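Local coordinates for synaptic vesicle membrane protein VAT-1 homolog-like (Homo sapiens, PDB 4A27), which probably acts as an oxidoreductase, as a member of the quinone oxidoreductase subfamily of the zinc-containing alcohol dehydrogenase family, at residues Glu3-Val8 with Leu20-Met25; Ala24-Gln29 with Ala98-Thr103; Gly31-Arg36 with Gly70-Leu75; Pro64-Ser69 with Val92-Trp97. All blocks are in the same frame, centred on the assembly; numbering follows the deposited sequence.

Interaction 1 (Glu3-Val8 with Leu20-Met25); sequences EMRAVV and LFRKAM
R22 leaves its strand with CG anti to the carbonyl carbon, and a bend at chi2 (-99°) swings the chain across to the partner strand. Its CB lies 3.8 Å from E3 OE1, and its CD lies near the carbonyl oxygens of E3 and M4. At the tip, NH1 donates to E3 O at 3.0 Å, reaching it from above the carbonyl plane, while the oxygen stays close to the guanidinium plane. R5 CG sits over the centre of one guanidinium face, 3.4 Å from R22 CZ and near NE, and R22 NH2 meets both CG and CD of R5. The two residues face each other as a non-hydrogen-bonded pair of the antiparallel beta hairpin formed by strands 4-9 and 18-23. The hydrogen-bonded pairs M4-K23 and A6-F21 flank them, M4 N to K23 O being 2.7 Å, and the ladder runs on to V7-L20. R5 bends at chi3, and its NH1 forms a salt bridge with E320. An alanine at R5 would remove the CG that covers the R22 guanidinium and the tie to E320, and would probably leave R22 less firmly placed. On the other face, M4 CE lies 3.8 Å from K23 CD.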
loop_
_atom_site.group_PDB
_atom_site.type_symbol
_atom_site.label_atom_id
_atom_site.label_comp_id
_atom_site.label_asym_id
_atom_site.label_seq_id
_atom_site.Cartn_x
_atom_site.Cartn_y
_atom_site.Cartn_z
ATOM N N GLU A 3 -13.921 -33.273 -33.111
ATOM C CA GLU A 3 -14.327 -32.272 -32.143
ATOM C C GLU A 3 -13.960 -32.715 -30.728
ATOM O O GLU A 3 -13.941 -33.912 -30.419
ATOM C CB GLU A 3 -15.809 -31.966 -32.277
ATOM C CG GLU A 3 -16.120 -31.389 -33.631
ATOM C CD GLU A 3 -17.520 -30.846 -33.700
ATOM O OE1 GLU A 3 -18.427 -31.468 -33.105
ATOM O OE2 GLU A 3 -17.714 -29.785 -34.325
ATOM N N MET A 4 -13.693 -31.736 -29.875
ATOM C CA MET A 4 -13.216 -31.994 -28.503
ATOM C C MET A 4 -14.414 -31.918 -27.570
ATOM O O MET A 4 -15.413 -31.323 -27.945
ATOM C CB MET A 4 -12.185 -30.950 -28.085
ATOM C CG MET A 4 -12.681 -29.495 -28.182
ATOM S SD MET A 4 -11.576 -28.361 -27.318
ATOM C CE MET A 4 -12.517 -26.831 -26.992
ATOM N N ARG A 5 -14.308 -32.501 -26.372
ATOM C CA ARG A 5 -15.348 -32.346 -25.325
ATOM C C ARG A 5 -15.058 -31.126 -24.489
ATOM O O ARG A 5 -13.899 -30.770 -24.270
ATOM C CB ARG A 5 -15.415 -33.548 -24.376
ATOM C CG ARG A 5 -15.646 -34.895 -25.059
ATOM C CD ARG A 5 -16.412 -35.868 -24.140
ATOM N NE ARG A 5 -15.659 -36.230 -22.942
ATOM C CZ ARG A 5 -16.201 -36.635 -21.793
ATOM N NH1 ARG A 5 -17.520 -36.728 -21.640
ATOM N NH2 ARG A 5 -15.405 -36.954 -20.779
ATOM N N ALA A 6 -16.116 -30.450 -24.059
ATOM C CA ALA A 6 -16.003 -29.266 -23.283
ATOM C C ALA A 6 -17.237 -29.106 -22.404
ATOM O O ALA A 6 -18.252 -29.765 -22.628
ATOM C CB ALA A 6 -15.833 -28.053 -24.196
ATOM N N VAL A 7 -17.098 -28.313 -21.338
ATOM C CA VAL A 7 -18.234 -27.927 -20.517
ATOM C C VAL A 7 -18.748 -26.633 -21.145
ATOM O O VAL A 7 -17.968 -25.730 -21.431
ATOM C CB VAL A 7 -17.868 -27.686 -19.049
ATOM C CG1 VAL A 7 -19.098 -27.187 -18.271
ATOM C CG2 VAL A 7 -17.304 -28.955 -18.404
ATOM N N VAL A 8 -20.050 -26.583 -21.405
ATOM C CA VAL A 8 -20.692 -25.401 -21.931
ATOM C C VAL A 8 -21.684 -24.861 -20.893
ATOM O O VAL A 8 -22.392 -25.636 -20.230
ATOM C CB VAL A 8 -21.446 -25.696 -23.250
ATOM C CG1 VAL A 8 -21.803 -24.353 -23.932
ATOM C CG2 VAL A 8 -20.612 -26.541 -24.155
ATOM N N LEU A 20 -22.209 -31.102 -20.750
ATOM C CA LEU A 20 -21.071 -31.500 -21.578
ATOM C C LEU A 20 -21.478 -31.498 -23.052
ATOM O O LEU A 20 -22.620 -31.823 -23.384
ATOM C CB LEU A 20 -20.543 -32.871 -21.168
ATOM C CG LEU A 20 -19.592 -32.779 -19.973
ATOM C CD1 LEU A 20 -19.563 -34.111 -19.227
ATOM C CD2 LEU A 20 -18.182 -32.341 -20.441
ATOM N N PHE A 21 -20.543 -31.122 -23.922
ATOM C CA PHE A 21 -20.788 -31.074 -25.355
ATOM C C PHE A 21 -19.544 -31.087 -26.198
ATOM O O PHE A 21 -18.442 -30.987 -25.693
ATOM C CB PHE A 21 -21.565 -29.805 -25.627
ATOM C CG PHE A 21 -22.976 -29.925 -25.192
ATOM C CD1 PHE A 21 -23.739 -31.010 -25.612
ATOM C CD2 PHE A 21 -23.521 -29.041 -24.290
ATOM C CE1 PHE A 21 -25.017 -31.175 -25.174
ATOM C CE2 PHE A 21 -24.818 -29.210 -23.851
ATOM C CZ PHE A 21 -25.561 -30.280 -24.297
ATOM N N ARG A 22 -19.727 -31.221 -27.500
ATOM C CA ARG A 22 -18.597 -31.323 -28.400
ATOM C C ARG A 22 -18.367 -30.007 -29.056
ATOM O O ARG A 22 -19.306 -29.276 -29.277
ATOM C CB ARG A 22 -18.856 -32.379 -29.451
ATOM C CG ARG A 22 -18.864 -33.777 -28.851
ATOM C CD ARG A 22 -17.517 -34.466 -29.085
ATOM N NE ARG A 22 -17.444 -35.743 -28.383
ATOM C CZ ARG A 22 -16.303 -36.341 -28.074
ATOM N NH1 ARG A 22 -15.134 -35.785 -28.403
ATOM N NH2 ARG A 22 -16.334 -37.491 -27.417
ATOM N N LYS A 23 -17.114 -29.714 -29.370
ATOM C CA LYS A 23 -16.744 -28.426 -29.891
ATOM C C LYS A 23 -15.609 -28.525 -30.903
ATOM O O LYS A 23 -14.795 -29.442 -30.824
ATOM C CB LYS A 23 -16.318 -27.588 -28.699
ATOM C CG LYS A 23 -15.938 -26.161 -28.968
ATOM C CD LYS A 23 -15.985 -25.328 -27.685
ATOM C CE LYS A 23 -15.972 -23.834 -27.959
ATOM N NZ LYS A 23 -15.010 -23.477 -29.035
ATOM N N ALA A 24 -15.564 -27.586 -31.850
ATOM C CA ALA A 24 -14.418 -27.450 -32.750
ATOM C C ALA A 24 -13.134 -27.265 -31.934
ATOM O O ALA A 24 -13.066 -26.417 -31.059
ATOM C CB ALA A 24 -14.620 -26.239 -33.693
ATOM N N MET A 25 -12.112 -28.048 -32.240
ATOM C CA MET A 25 -10.834 -27.860 -31.602
ATOM C C MET A 25 -10.250 -26.516 -32.093
ATOM O O MET A 25 -10.201 -26.280 -33.285
ATOM C CB MET A 25 -9.893 -28.992 -31.975
ATOM C CG MET A 25 -8.727 -29.104 -31.028
ATOM S SD MET A 25 -7.778 -30.574 -31.379
ATOM C CE MET A 25 -8.995 -31.796 -30.863
#

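Interaction 2 (Ala24-Gln29 with Ala98-Thr103); sequences AMPEPQ and AEVVCT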
loop_
_atom_site.group_PDB
_atom_site.type_symbol
_atom_site.label_atom_id
_atom_site.label_comp_id
_atom_site.label_asym_id
_atom_site.label_seq_id
_atom_site.Cartn_x
_atom_site.Cartn_y
_atom_site.Cartn_z
ATOM N N ALA A 24 -15.564 -27.586 -31.850
ATOM C CA ALA A 24 -14.418 -27.450 -32.750
ATOM C C ALA A 24 -13.134 -27.265 -31.934
ATOM O O ALA A 24 -13.066 -26.417 -31.059
ATOM C CB ALA A 24 -14.620 -26.239 -33.693
ATOM N N MET A 25 -12.112 -28.048 -32.240
ATOM C CA MET A 25 -10.834 -27.860 -31.602
ATOM C C MET A 25 -10.250 -26.516 -32.093
ATOM O O MET A 25 -10.201 -26.280 -33.285
ATOM C CB MET A 25 -9.893 -28.992 -31.975
ATOM C CG MET A 25 -8.727 -29.104 -31.028
ATOM S SD MET A 25 -7.778 -30.574 -31.379
ATOM C CE MET A 25 -8.995 -31.796 -30.863
ATOM N N PRO A 26 -9.824 -25.629 -31.181
ATOM C CA PRO A 26 -9.200 -24.398 -31.667
ATOM C C PRO A 26 -7.766 -24.651 -32.170
ATOM O O PRO A 26 -7.166 -25.665 -31.833
ATOM C CB PRO A 26 -9.205 -23.498 -30.435
ATOM C CG PRO A 26 -9.122 -24.448 -29.288
ATOM C CD PRO A 26 -9.873 -25.684 -29.710
ATOM N N GLU A 27 -7.254 -23.760 -33.014
ATOM C CA GLU A 27 -5.870 -23.830 -33.468
ATOM C C GLU A 27 -5.171 -22.538 -33.067
ATOM O O GLU A 27 -5.805 -21.490 -32.975
ATOM C CB GLU A 27 -5.778 -24.061 -34.997
ATOM C CG GLU A 27 -6.180 -25.474 -35.470
ATOM C CD GLU A 27 -5.289 -26.592 -34.893
ATOM O OE1 GLU A 27 -4.082 -26.370 -34.667
ATOM O OE2 GLU A 27 -5.796 -27.710 -34.664
ATOM N N PRO A 28 -3.854 -22.605 -32.806
ATOM C CA PRO A 28 -3.124 -21.462 -32.265
ATOM C C PRO A 28 -2.872 -20.360 -33.294
ATOM O O PRO A 28 -2.340 -20.623 -34.361
ATOM C CB PRO A 28 -1.796 -22.088 -31.799
ATOM C CG PRO A 28 -1.608 -23.241 -32.683
ATOM C CD PRO A 28 -3.001 -23.800 -32.882
ATOM N N GLN A 29 -3.253 -19.135 -32.953
ATOM C CA GLN A 29 -2.955 -17.979 -33.771
ATOM C C GLN A 29 -1.513 -17.546 -33.522
ATOM O O GLN A 29 -0.820 -18.141 -32.693
ATOM C CB GLN A 29 -3.922 -16.849 -33.421
ATOM C CG GLN A 29 -5.378 -17.249 -33.538
ATOM C CD GLN A 29 -6.259 -16.086 -33.976
ATOM O OE1 GLN A 29 -6.928 -15.453 -33.151
ATOM N NE2 GLN A 29 -6.241 -15.782 -35.273
ATOM N N ALA A 98 -12.111 -27.551 -21.156
ATOM C CA ALA A 98 -12.185 -28.287 -22.413
ATOM C C ALA A 98 -10.918 -29.131 -22.535
ATOM O O ALA A 98 -9.925 -28.902 -21.824
ATOM C CB ALA A 98 -12.319 -27.330 -23.606
ATOM N N GLU A 99 -10.962 -30.120 -23.412
ATOM C CA GLU A 99 -9.829 -30.989 -23.654
ATOM C C GLU A 99 -8.649 -30.265 -24.277
ATOM O O GLU A 99 -7.505 -30.702 -24.115
ATOM C CB GLU A 99 -10.259 -32.190 -24.531
ATOM C CG GLU A 99 -11.142 -33.164 -23.761
ATOM C CD GLU A 99 -11.666 -34.346 -24.574
ATOM O OE1 GLU A 99 -12.059 -34.164 -25.751
ATOM O OE2 GLU A 99 -11.711 -35.453 -23.999
ATOM N N VAL A 100 -8.921 -29.198 -25.033
ATOM C CA VAL A 100 -7.877 -28.402 -25.689
ATOM C C VAL A 100 -8.177 -26.910 -25.583
ATOM O O VAL A 100 -9.347 -26.476 -25.648
ATOM C CB VAL A 100 -7.710 -28.785 -27.215
ATOM C CG1 VAL A 100 -6.600 -28.001 -27.863
ATOM C CG2 VAL A 100 -7.431 -30.294 -27.402
ATOM N N VAL A 101 -7.096 -26.151 -25.402
ATOM C CA VAL A 101 -7.112 -24.721 -25.127
ATOM C C VAL A 101 -6.007 -24.045 -25.931
ATOM O O VAL A 101 -4.874 -24.525 -25.976
ATOM C CB VAL A 101 -6.898 -24.463 -23.574
ATOM C CG1 VAL A 101 -6.221 -23.163 -23.300
ATOM C CG2 VAL A 101 -8.242 -24.533 -22.816
ATOM N N CYS A 102 -6.318 -22.908 -26.528
ATOM C CA CYS A 102 -5.314 -22.036 -27.096
ATOM C C CYS A 102 -5.282 -20.751 -26.268
ATOM O O CYS A 102 -6.327 -20.252 -25.850
ATOM C CB CYS A 102 -5.620 -21.746 -28.578
ATOM S SG CYS A 102 -5.261 -23.178 -29.690
ATOM N N THR A 103 -4.082 -20.237 -25.995
ATOM C CA THR A 103 -3.932 -19.004 -25.197
ATOM C C THR A 103 -2.606 -18.295 -25.542
ATOM O O THR A 103 -1.605 -18.966 -25.876
ATOM C CB THR A 103 -4.004 -19.314 -23.646
ATOM O OG1 THR A 103 -4.303 -18.119 -22.890
ATOM C CG2 THR A 103 -2.705 -19.961 -23.153
#
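Strand 100-104 belongs to the sheet of the GroES-like domain, and here the irregular chain that leads from the N-terminal hairpin into strand 32-42 runs alongside it. The two backbones run in roughly the same direction, 29° apart between M25-P28 and V100-C102. No hydrogen bond joins them; the contact is van der Waals packing, mostly of apolar side chains. V100 and C102 both direct their side chains toward the loop, whereas V101 between them points away. M25 extends with CG anti to its backbone N and crosses V100 obliquely. Its CG is 4.0 Å from V100 CB, SD is equally near V100 CG2, and the bend at chi3 (-68°) keeps CE near V100 CG2 as well. An alanine at M25 would take away CG, SD and CE, and would probably weaken the packing of the loop on V100. The ring of P26 spans the two strand residues, its CD near V100 O and its CB 4.0 Å from C102 SG. E27 turns its side chain away, and its carboxylate forms a salt bridge with K34 of strand 32-42. C102 places its sulfur beside its own backbone N (chi1 -74°), over the face of the peptide that links E27 to P28: SG lies 3.4 Å from E27 C and 3.5 Å from P28 N.

Interaction 3 (Gly31-Arg36 with Gly70-Leu75); sequences GELKIR and GIVEAL. With EDO (1,2-ethanediol), chain D.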
loop_
_atom_site.group_PDB
_atom_site.type_symbol
_atom_site.label_atom_id
_atom_site.label_comp_id
_atom_site.label_asym_id
_atom_site.label_seq_id
_atom_site.Cartn_x
_atom_site.Cartn_y
_atom_site.Cartn_z
ATOM N N GLY A 31 1.570 -16.046 -31.932
ATOM C CA GLY A 31 1.860 -15.751 -30.527
ATOM C C GLY A 31 1.058 -16.543 -29.496
ATOM O O GLY A 31 1.134 -16.235 -28.308
ATOM N N GLU A 32 0.297 -17.555 -29.932
ATOM C CA GLU A 32 -0.466 -18.415 -29.020
ATOM C C GLU A 32 0.184 -19.781 -29.011
ATOM O O GLU A 32 1.000 -20.084 -29.877
ATOM C CB GLU A 32 -1.921 -18.556 -29.472
ATOM C CG GLU A 32 -2.720 -17.255 -29.430
ATOM C CD GLU A 32 -4.204 -17.482 -29.711
ATOM O OE1 GLU A 32 -4.551 -18.476 -30.401
ATOM O OE2 GLU A 32 -5.024 -16.667 -29.234
ATOM N N LEU A 33 -0.131 -20.599 -28.014
ATOM C CA LEU A 33 0.105 -22.024 -28.159
ATOM C C LEU A 33 -1.152 -22.823 -27.828
ATOM O O LEU A 33 -2.122 -22.287 -27.287
ATOM C CB LEU A 33 1.359 -22.492 -27.408
ATOM C CG LEU A 33 1.572 -22.094 -25.957
ATOM C CD1 LEU A 33 0.759 -23.047 -25.113
ATOM C CD2 LEU A 33 3.038 -22.128 -25.562
ATOM N N LYS A 34 -1.130 -24.084 -28.248
ATOM C CA LYS A 34 -2.226 -25.009 -28.098
ATOM C C LYS A 34 -1.849 -25.991 -27.011
ATOM O O LYS A 34 -0.759 -26.585 -27.058
ATOM C CB LYS A 34 -2.435 -25.750 -29.419
ATOM C CG LYS A 34 -3.614 -26.713 -29.451
ATOM C CD LYS A 34 -3.604 -27.495 -30.788
ATOM C CE LYS A 34 -4.691 -28.561 -30.893
ATOM N NZ LYS A 34 -4.709 -29.211 -32.258
ATOM N N ILE A 35 -2.757 -26.170 -26.050
ATOM C CA ILE A 35 -2.518 -26.995 -24.863
ATOM C C ILE A 35 -3.540 -28.109 -24.781
ATOM O O ILE A 35 -4.763 -27.874 -24.861
ATOM C CB ILE A 35 -2.599 -26.159 -23.499
ATOM C CG1 ILE A 35 -1.496 -25.114 -23.418
ATOM C CG2 ILE A 35 -2.476 -27.132 -22.306
ATOM C CD1 ILE A 35 -1.565 -24.125 -22.226
ATOM N N ARG A 36 -3.034 -29.328 -24.619
ATOM C CA ARG A 36 -3.851 -30.516 -24.389
ATOM C C ARG A 36 -4.057 -30.550 -22.880
ATOM O O ARG A 36 -3.102 -30.780 -22.142
ATOM C CB ARG A 36 -3.108 -31.762 -24.900
ATOM C CG ARG A 36 -3.697 -33.135 -24.509
ATOM C CD ARG A 36 -5.054 -33.421 -25.123
ATOM N NE ARG A 36 -4.874 -33.780 -26.536
ATOM C CZ ARG A 36 -5.771 -34.408 -27.291
ATOM N NH1 ARG A 36 -6.955 -34.775 -26.806
ATOM N NH2 ARG A 36 -5.474 -34.672 -28.558
ATOM N N GLY A 70 -1.516 -28.566 -18.648
ATOM C CA GLY A 70 -1.475 -29.651 -19.602
ATOM C C GLY A 70 -0.176 -29.664 -20.418
ATOM O O GLY A 70 0.864 -29.164 -19.970
ATOM N N ILE A 71 -0.247 -30.262 -21.608
ATOM C CA ILE A 71 0.922 -30.502 -22.482
ATOM C C ILE A 71 0.798 -29.663 -23.759
ATOM O O ILE A 71 -0.278 -29.622 -24.367
ATOM C CB ILE A 71 1.044 -32.010 -22.817
ATOM C CG1 ILE A 71 1.268 -32.805 -21.538
ATOM C CG2 ILE A 71 2.199 -32.299 -23.784
ATOM C CD1 ILE A 71 1.349 -34.344 -21.763
ATOM N N VAL A 72 1.855 -28.915 -24.085
ATOM C CA VAL A 72 1.917 -28.168 -25.335
ATOM C C VAL A 72 1.877 -29.148 -26.492
ATOM O O VAL A 72 2.773 -30.003 -26.665
ATOM C CB VAL A 72 3.196 -27.309 -25.467
ATOM C CG1 VAL A 72 3.203 -26.563 -26.811
ATOM C CG2 VAL A 72 3.322 -26.346 -24.311
ATOM N N GLU A 73 0.821 -29.011 -27.279
ATOM C CA GLU A 73 0.549 -29.911 -28.395
ATOM C C GLU A 73 0.866 -29.262 -29.745
ATOM O O GLU A 73 1.081 -29.969 -30.709
ATOM C CB GLU A 73 -0.911 -30.366 -28.330
ATOM C CG GLU A 73 -1.353 -31.257 -29.454
ATOM C CD GLU A 73 -2.632 -31.996 -29.132
ATOM O OE1 GLU A 73 -2.631 -32.833 -28.200
ATOM O OE2 GLU A 73 -3.647 -31.727 -29.803
ATOM N N ALA A 74 0.867 -27.928 -29.817
ATOM C CA ALA A 74 1.259 -27.220 -31.049
ATOM C C ALA A 74 1.600 -25.741 -30.794
ATOM O O ALA A 74 1.049 -25.115 -29.869
ATOM C CB ALA A 74 0.156 -27.340 -32.117
ATOM N N LEU A 75 2.506 -25.194 -31.615
ATOM C CA LEU A 75 2.960 -23.796 -31.508
ATOM C C LEU A 75 2.335 -22.924 -32.581
ATOM O O LEU A 75 2.118 -23.372 -33.696
ATOM C CB LEU A 75 4.482 -23.699 -31.627
ATOM C CG LEU A 75 5.276 -24.522 -30.605
ATOM C CD1 LEU A 75 6.761 -24.153 -30.623
ATOM C CD2 LEU A 75 4.713 -24.334 -29.218
HETATM C C1 EDO D . -6.758 -37.359 -22.428
HETATM O O1 EDO D . -5.878 -36.253 -22.137
HETATM C C2 EDO D . -8.186 -36.892 -22.759
HETATM O O2 EDO D . -8.151 -35.857 -23.767
#
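Strands 32-36 and 70-75 pair antiparallel, their axes 4.4 Å apart at the closest, with a classic beta bulge where E73 and A74 both face K34. At the bulge K34 O accepts from E73 N at 2.9 Å, from above the carbonyl plane, and takes a second, weak bond from A74 N. On one side of it K34 N donates to A74 O almost straight (168°); on the other, R36 and I71 form a hydrogen-bonded pair, R36 N reaching I71 O at 2.8 Å. G70 lies against R36 O, where a side chain would clash.

The extra residue lets E73 turn toward strand 32-36, and its extended chain carries the carboxylate between two cations. R36, bent at chi2 and chi3, folds its guanidinium back so that NE meets OE1 of E73 edge-on at 2.9 Å, on the syn lone pair; a weak bond from R36 NH2 shares that oxygen. R36 NH1 makes a weak hydrogen bond to O2 of an ethanediol, probably from the crystallisation liquor. K34 is fully extended alongside E73, and its NZ makes a long salt bridge of 3.7 Å to E73 OE2; its stronger partner is E27. A74 CB packs against K34 CD, and on the face of L33, I35 and V72, L33 CD1 approaches V72 CG2 at 4.3 Å.

Strand 32-42 is an interior member of the GroES-like domain's sheet, bonded along its other edge to strand 100-104. Strand 87-91 flanks 67-75 on its far edge, and its V88 and A90 pack against I35, with V88 also meeting V72.

Interaction 4 (Pro64-Ser69 with Val92-Trp97); sequences PGFECS and VNYNAW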
loop_
_atom_site.group_PDB
_atom_site.type_symbol
_atom_site.label_atom_id
_atom_site.label_comp_id
_atom_site.label_asym_id
_atom_site.label_seq_id
_atom_site.Cartn_x
_atom_site.Cartn_y
_atom_site.Cartn_z
ATOM N N PRO A 64 -16.689 -22.081 -19.704
ATOM C CA PRO A 64 -16.070 -21.401 -18.547
ATOM C C PRO A 64 -14.634 -21.842 -18.230
ATOM O O PRO A 64 -14.103 -22.741 -18.883
ATOM C CB PRO A 64 -16.939 -21.833 -17.371
ATOM C CG PRO A 64 -18.068 -22.614 -17.945
ATOM C CD PRO A 64 -17.622 -23.127 -19.265
ATOM N N GLY A 65 -14.035 -21.158 -17.252
ATOM C CA GLY A 65 -12.767 -21.534 -16.644
ATOM C C GLY A 65 -11.613 -20.670 -17.082
ATOM O O GLY A 65 -11.496 -20.323 -18.274
ATOM N N PHE A 66 -10.726 -20.372 -16.134
ATOM C CA PHE A 66 -9.627 -19.415 -16.333
ATOM C C PHE A 66 -8.218 -19.983 -16.118
ATOM O O PHE A 66 -7.228 -19.279 -16.317
ATOM C CB PHE A 66 -9.814 -18.244 -15.388
ATOM C CG PHE A 66 -11.069 -17.487 -15.644
ATOM C CD1 PHE A 66 -11.172 -16.631 -16.732
ATOM C CD2 PHE A 66 -12.165 -17.658 -14.842
ATOM C CE1 PHE A 66 -12.342 -15.953 -16.996
ATOM C CE2 PHE A 66 -13.333 -16.973 -15.093
ATOM C CZ PHE A 66 -13.418 -16.121 -16.181
ATOM N N GLU A 67 -8.130 -21.233 -15.682
ATOM C CA GLU A 67 -6.863 -21.769 -15.135
ATOM C C GLU A 67 -6.814 -23.214 -15.515
ATOM O O GLU A 67 -7.770 -23.923 -15.286
ATOM C CB GLU A 67 -6.912 -21.607 -13.623
ATOM C CG GLU A 67 -5.838 -22.243 -12.800
ATOM C CD GLU A 67 -6.090 -21.979 -11.311
ATOM O OE1 GLU A 67 -7.268 -22.004 -10.850
ATOM O OE2 GLU A 67 -5.108 -21.694 -10.641
ATOM N N CYS A 68 -5.715 -23.658 -16.113
ATOM C CA CYS A 68 -5.576 -25.025 -16.498
ATOM C C CYS A 68 -4.111 -25.423 -16.504
ATOM O O CYS A 68 -3.215 -24.577 -16.374
ATOM C CB CYS A 68 -6.189 -25.246 -17.890
ATOM S SG CYS A 68 -5.190 -24.497 -19.249
ATOM N N SER A 69 -3.874 -26.729 -16.646
ATOM C CA SER A 69 -2.516 -27.242 -16.890
ATOM C C SER A 69 -2.607 -28.353 -17.929
ATOM O O SER A 69 -3.644 -28.993 -18.104
ATOM C CB SER A 69 -1.872 -27.768 -15.603
ATOM O OG SER A 69 -2.595 -28.899 -15.103
ATOM N N VAL A 92 -6.256 -18.478 -18.902
ATOM C CA VAL A 92 -6.927 -18.368 -20.169
ATOM C C VAL A 92 -8.212 -17.613 -19.926
ATOM O O VAL A 92 -8.832 -17.764 -18.866
ATOM C CB VAL A 92 -7.112 -19.761 -20.840
ATOM C CG1 VAL A 92 -7.900 -20.666 -19.990
ATOM C CG2 VAL A 92 -7.786 -19.604 -22.212
ATOM N N ASN A 93 -8.546 -16.717 -20.851
ATOM C CA ASN A 93 -9.673 -15.826 -20.657
ATOM C C ASN A 93 -10.903 -16.589 -21.081
ATOM O O ASN A 93 -11.372 -16.458 -22.202
ATOM C CB ASN A 93 -9.481 -14.513 -21.455
ATOM C CG ASN A 93 -10.459 -13.410 -21.044
ATOM O OD1 ASN A 93 -11.268 -13.560 -20.134
ATOM N ND2 ASN A 93 -10.363 -12.276 -21.719
ATOM N N TYR A 94 -11.420 -17.402 -20.167
ATOM C CA TYR A 94 -12.514 -18.360 -20.456
ATOM C C TYR A 94 -11.945 -19.485 -21.264
ATOM O O TYR A 94 -10.762 -19.460 -21.641
ATOM C CB TYR A 94 -13.703 -17.723 -21.210
ATOM C CG TYR A 94 -14.450 -16.720 -20.399
ATOM C CD1 TYR A 94 -15.452 -17.115 -19.525
ATOM C CD2 TYR A 94 -14.145 -15.383 -20.477
ATOM C CE1 TYR A 94 -16.133 -16.197 -18.738
ATOM C CE2 TYR A 94 -14.808 -14.454 -19.689
ATOM C CZ TYR A 94 -15.801 -14.868 -18.820
ATOM O OH TYR A 94 -16.474 -13.921 -18.058
ATOM N N ASN A 95 -12.773 -20.496 -21.493
ATOM C CA ASN A 95 -12.413 -21.631 -22.375
ATOM C C ASN A 95 -11.458 -22.660 -21.794
ATOM O O ASN A 95 -11.053 -23.570 -22.498
ATOM C CB ASN A 95 -11.880 -21.163 -23.734
ATOM C CG ASN A 95 -12.924 -20.429 -24.537
ATOM O OD1 ASN A 95 -13.959 -20.974 -24.842
ATOM N ND2 ASN A 95 -12.662 -19.187 -24.862
ATOM N N ALA A 96 -11.179 -22.584 -20.501
ATOM C CA ALA A 96 -10.293 -23.553 -19.877
ATOM C C ALA A 96 -10.938 -24.931 -19.680
ATOM O O ALA A 96 -10.220 -25.916 -19.696
ATOM C CB ALA A 96 -9.767 -23.029 -18.546
ATOM N N TRP A 97 -12.257 -25.018 -19.492
ATOM C CA TRP A 97 -12.895 -26.313 -19.226
ATOM C C TRP A 97 -13.176 -27.152 -20.478
ATOM O O TRP A 97 -14.322 -27.479 -20.774
ATOM C CB TRP A 97 -14.194 -26.144 -18.424
ATOM C CG TRP A 97 -13.982 -25.523 -17.079
ATOM C CD1 TRP A 97 -12.776 -25.253 -16.471
ATOM C CD2 TRP A 97 -14.991 -25.173 -16.124
ATOM N NE1 TRP A 97 -12.986 -24.721 -15.223
ATOM C CE2 TRP A 97 -14.327 -24.640 -14.990
ATOM C CE3 TRP A 97 -16.392 -25.193 -16.143
ATOM C CZ2 TRP A 97 -15.013 -24.163 -13.869
ATOM C CZ3 TRP A 97 -17.072 -24.731 -15.046
ATOM C CH2 TRP A 97 -16.381 -24.208 -13.918
HETATM O O HOH W 1 -10.299 -23.540 -14.948
#
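Backbone hydrogen bonds tie the two segments together at three points. W97 N donates to P64 O at 3.0 Å, in the carbonyl plane, whereas A96 N reaches G65 O, and V92 N reaches F66 O at 2.9 Å, both from well above the carbonyl planes. The chain 92-97 thus bends round G65 and F66, helped by an inverse gamma turn centred on N93.

One face of the W97 indole receives the P64 ring and G65 CA: P64 CB sits 3.9 Å from the centroid of its six-membered ring, and G65 CA 3.7 Å from that of its five-membered ring, both as CH-pi contacts. A side chain at G65 would run into W97 CD1, so the close fit depends on the glycine. F66 and Y94 point the same way and meet edge-to-face, with the F66 edge turned to the Y94 face and the planes at 58°; F66 CZ comes to 3.7 Å from Y94 CE1.

Aliphatic packing is added by A96, whose CB is pressed against the G65 carbonyl, with G65 O at 3.2 Å.

One water bridges E67 O and W97 NE1, giving a hydrogen to E67 O at 2.6 Å and accepting one from the indole. The E67 carboxylate forms a salt bridge with K337.

The contact is buried where the loop joining strands 87-91 and 100-104 packs on the start of strand 67-75. Helix 44-51 packs on F66 and W97, helix 322-330 also touches W97, and strand 32-42 meets it through C40.

Interaction 4 is the buried one, made of aromatic rings, a glycine and backbone bonds; interactions 1 and 3 are partly buried strand pairings that carry charged side chains, and interaction 2 is a surface contact without hydrogen bonds. Interactions 3 and 4 share strand 67-75, the first using its charged, bulged end and the second its entry. The segments of interactions 1 and 2 share A24 and M25, and M25 packs in both, so the hairpin passes straight into the loop. The neighbours also bond directly: R5 N with E99 OE1 joins interactions 1 and 2, V7 N with W97 O probably joins 1 and 4, and V101 O probably accepts from I35 N between 2 and 3.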